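Local coordinates for protein glycoside hydrolase family 31 (Trueperella pyogenes, PDB 5F7S) that probably hydrolyses alpha-glycosidic linkages, as a family 31 glycoside hydrolase built round a TIM-barrel domain, at residues L386-L391 with D462-D467. Sequence-based numbering, arbitrary orientation.
With CA (calcium ion), chain G.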
loop_
_atom_site.group_PDB
_atom_site.type_symbol
_atom_site.label_atom_id
_atom_site.label_comp_id
_atom_site.label_asym_id
_atom_site.label_seq_id
_atom_site.Cartn_x
_atom_site.Cartn_y
_atom_site.Cartn_z
ATOM N N LEU A 386 -12.534 -0.715 13.983
ATOM C CA LEU A 386 -13.235 0.347 13.266
ATOM C C LEU A 386 -12.370 0.985 12.185
ATOM O O LEU A 386 -11.177 1.193 12.378
ATOM C CB LEU A 386 -13.699 1.439 14.242
ATOM C CG LEU A 386 -14.617 1.002 15.398
ATOM C CD1 LEU A 386 -15.101 2.240 16.132
ATOM C CD2 LEU A 386 -15.815 0.212 14.902
ATOM N N TRP A 387 -13.016 1.353 11.077
ATOM C CA TRP A 387 -12.361 1.919 9.898
ATOM C C TRP A 387 -12.048 3.376 10.074
ATOM O O TRP A 387 -12.832 4.125 10.690
ATOM C CB TRP A 387 -13.303 1.760 8.693
ATOM C CG TRP A 387 -12.810 2.175 7.340
ATOM C CD1 TRP A 387 -12.216 1.373 6.410
ATOM C CD2 TRP A 387 -12.965 3.450 6.719
ATOM N NE1 TRP A 387 -11.964 2.083 5.259
ATOM C CE2 TRP A 387 -12.426 3.356 5.422
ATOM C CE3 TRP A 387 -13.517 4.660 7.130
ATOM C CZ2 TRP A 387 -12.399 4.428 4.549
ATOM C CZ3 TRP A 387 -13.504 5.718 6.259
ATOM C CH2 TRP A 387 -12.947 5.599 4.980
ATOM N N GLN A 388 -10.921 3.787 9.494
ATOM C CA GLN A 388 -10.463 5.176 9.537
ATOM C C GLN A 388 -9.843 5.520 8.225
ATOM O O GLN A 388 -9.455 4.619 7.446
ATOM C CB GLN A 388 -9.394 5.390 10.623
ATOM C CG GLN A 388 -9.915 5.241 12.026
ATOM C CD GLN A 388 -10.779 6.406 12.460
ATOM O OE1 GLN A 388 -10.271 7.421 12.916
ATOM N NE2 GLN A 388 -12.091 6.252 12.346
ATOM N N ILE A 389 -9.707 6.832 8.022
ATOM C CA ILE A 389 -9.104 7.416 6.830
ATOM C C ILE A 389 -8.373 8.664 7.304
ATOM O O ILE A 389 -8.887 9.354 8.170
ATOM C CB ILE A 389 -10.185 7.770 5.762
ATOM C CG1 ILE A 389 -9.563 8.172 4.428
ATOM C CG2 ILE A 389 -11.144 8.852 6.246
ATOM C CD1 ILE A 389 -8.944 6.996 3.664
ATOM N N PRO A 390 -7.165 8.954 6.763
ATOM C CA PRO A 390 -6.443 10.142 7.166
ATOM C C PRO A 390 -6.799 11.350 6.277
ATOM O O PRO A 390 -5.935 11.954 5.602
ATOM C CB PRO A 390 -4.992 9.707 7.017
ATOM C CG PRO A 390 -4.998 8.770 5.871
ATOM C CD PRO A 390 -6.380 8.180 5.778
ATOM N N LEU A 391 -8.085 11.691 6.313
ATOM C CA LEU A 391 -8.668 12.760 5.526
ATOM C C LEU A 391 -9.818 13.380 6.310
ATOM O O LEU A 391 -10.474 12.699 7.098
ATOM C CB LEU A 391 -9.180 12.223 4.187
ATOM C CG LEU A 391 -8.142 11.838 3.125
ATOM C CD1 LEU A 391 -8.824 11.180 1.933
ATOM C CD2 LEU A 391 -7.330 13.033 2.640
ATOM N N ASP A 462 -10.926 -2.614 19.952
ATOM C CA ASP A 462 -9.634 -3.266 20.007
ATOM C C ASP A 462 -8.629 -2.875 18.930
ATOM O O ASP A 462 -7.490 -3.340 18.946
ATOM C CB ASP A 462 -9.879 -4.756 19.948
ATOM C CG ASP A 462 -10.926 -5.191 20.920
ATOM O OD1 ASP A 462 -10.697 -5.070 22.133
ATOM O OD2 ASP A 462 -12.010 -5.622 20.474
ATOM N N GLY A 463 -9.024 -2.043 17.989
ATOM C CA GLY A 463 -8.107 -1.651 16.950
ATOM C C GLY A 463 -8.814 -0.907 15.854
ATOM O O GLY A 463 -10.029 -0.691 15.927
ATOM N N PHE A 464 -8.029 -0.525 14.841
ATOM C CA PHE A 464 -8.516 0.260 13.724
ATOM C C PHE A 464 -8.071 -0.246 12.360
ATOM O O PHE A 464 -6.945 -0.696 12.197
ATOM C CB PHE A 464 -7.964 1.673 13.838
ATOM C CG PHE A 464 -8.421 2.427 15.038
ATOM C CD1 PHE A 464 -9.626 3.113 15.018
ATOM C CD2 PHE A 464 -7.614 2.505 16.178
ATOM C CE1 PHE A 464 -10.029 3.861 16.112
ATOM C CE2 PHE A 464 -8.019 3.237 17.275
ATOM C CZ PHE A 464 -9.217 3.923 17.242
ATOM N N LYS A 465 -8.939 -0.118 11.366
ATOM C CA LYS A 465 -8.567 -0.450 9.992
ATOM C C LYS A 465 -8.189 0.887 9.375
ATOM O O LYS A 465 -9.046 1.664 8.946
ATOM C CB LYS A 465 -9.700 -1.138 9.232
ATOM C CG LYS A 465 -9.317 -1.564 7.824
ATOM C CD LYS A 465 -10.479 -2.218 7.099
ATOM C CE LYS A 465 -10.120 -2.596 5.681
ATOM N NZ LYS A 465 -11.236 -3.350 5.038
ATOM N N THR A 466 -6.891 1.175 9.414
ATOM C CA THR A 466 -6.320 2.418 8.911
ATOM C C THR A 466 -6.136 2.339 7.413
ATOM O O THR A 466 -5.045 2.109 6.901
ATOM C CB THR A 466 -4.988 2.752 9.629
ATOM O OG1 THR A 466 -4.230 1.565 9.799
ATOM C CG2 THR A 466 -5.263 3.319 11.005
ATOM N N ASP A 467 -7.233 2.550 6.721
ATOM C CA ASP A 467 -7.282 2.499 5.272
ATOM C C ASP A 467 -6.701 3.811 4.730
ATOM O O ASP A 467 -6.592 4.791 5.462
ATOM C CB ASP A 467 -8.755 2.358 4.877
ATOM C CG ASP A 467 -8.962 1.859 3.475
ATOM O OD1 ASP A 467 -8.010 1.678 2.681
ATOM O OD2 ASP A 467 -10.127 1.624 3.163
HETATM CA CA CA G . -11.382 1.722 1.041
HETATM O O HOH W 1 -12.849 0.540 2.630
HETATM O O HOH W 2 -9.397 -0.279 0.875
HETATM O O HOH W 3 -10.487 1.605 -1.158
#
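Neighbouring parallel strands of the TIM barrel, 383-388 and 463-466, meet here at their C-terminal ends, the side where TIM-barrel enzymes have their active sites; Asp467, one residue past strand 463-466, binds a calcium ion. Four backbone hydrogen bonds set the register: Leu386 N to Gly463 O, Lys465 N to Leu386 O (2.8 Å, the shortest), Gln388 N to Lys465 O, and Asp467 N to Gln388 O, the most bent at 135°. Trp387, still in its strand, donates from NE1 to Asp467 OD2 (2.8 Å), which receives the hydrogen on its anti lone pair; the indole and carboxylate planes stand 87° apart. With CG anti to the backbone N (chi1 -175°), the indole lies on the face shared with Lys465, its NE1 edge turned to Asp467. Lys465 CD touches the indole edge at CD1, while its ammonium continues to a salt bridge with Glu330. On the other face, Gln388 CG packs obliquely against Phe464 CD1 (3.7 Å), and the Gln388 amide oxygen accepts from Tyr500 and Arg452. Asp467 OD2 also binds calcium at 2.5 Å; three waters bind the ion too, one at a long distance. One oxygen thus serves metal and indole together, and the N-H, with the ion and a water on OD1, probably limits the carboxylate's rotation.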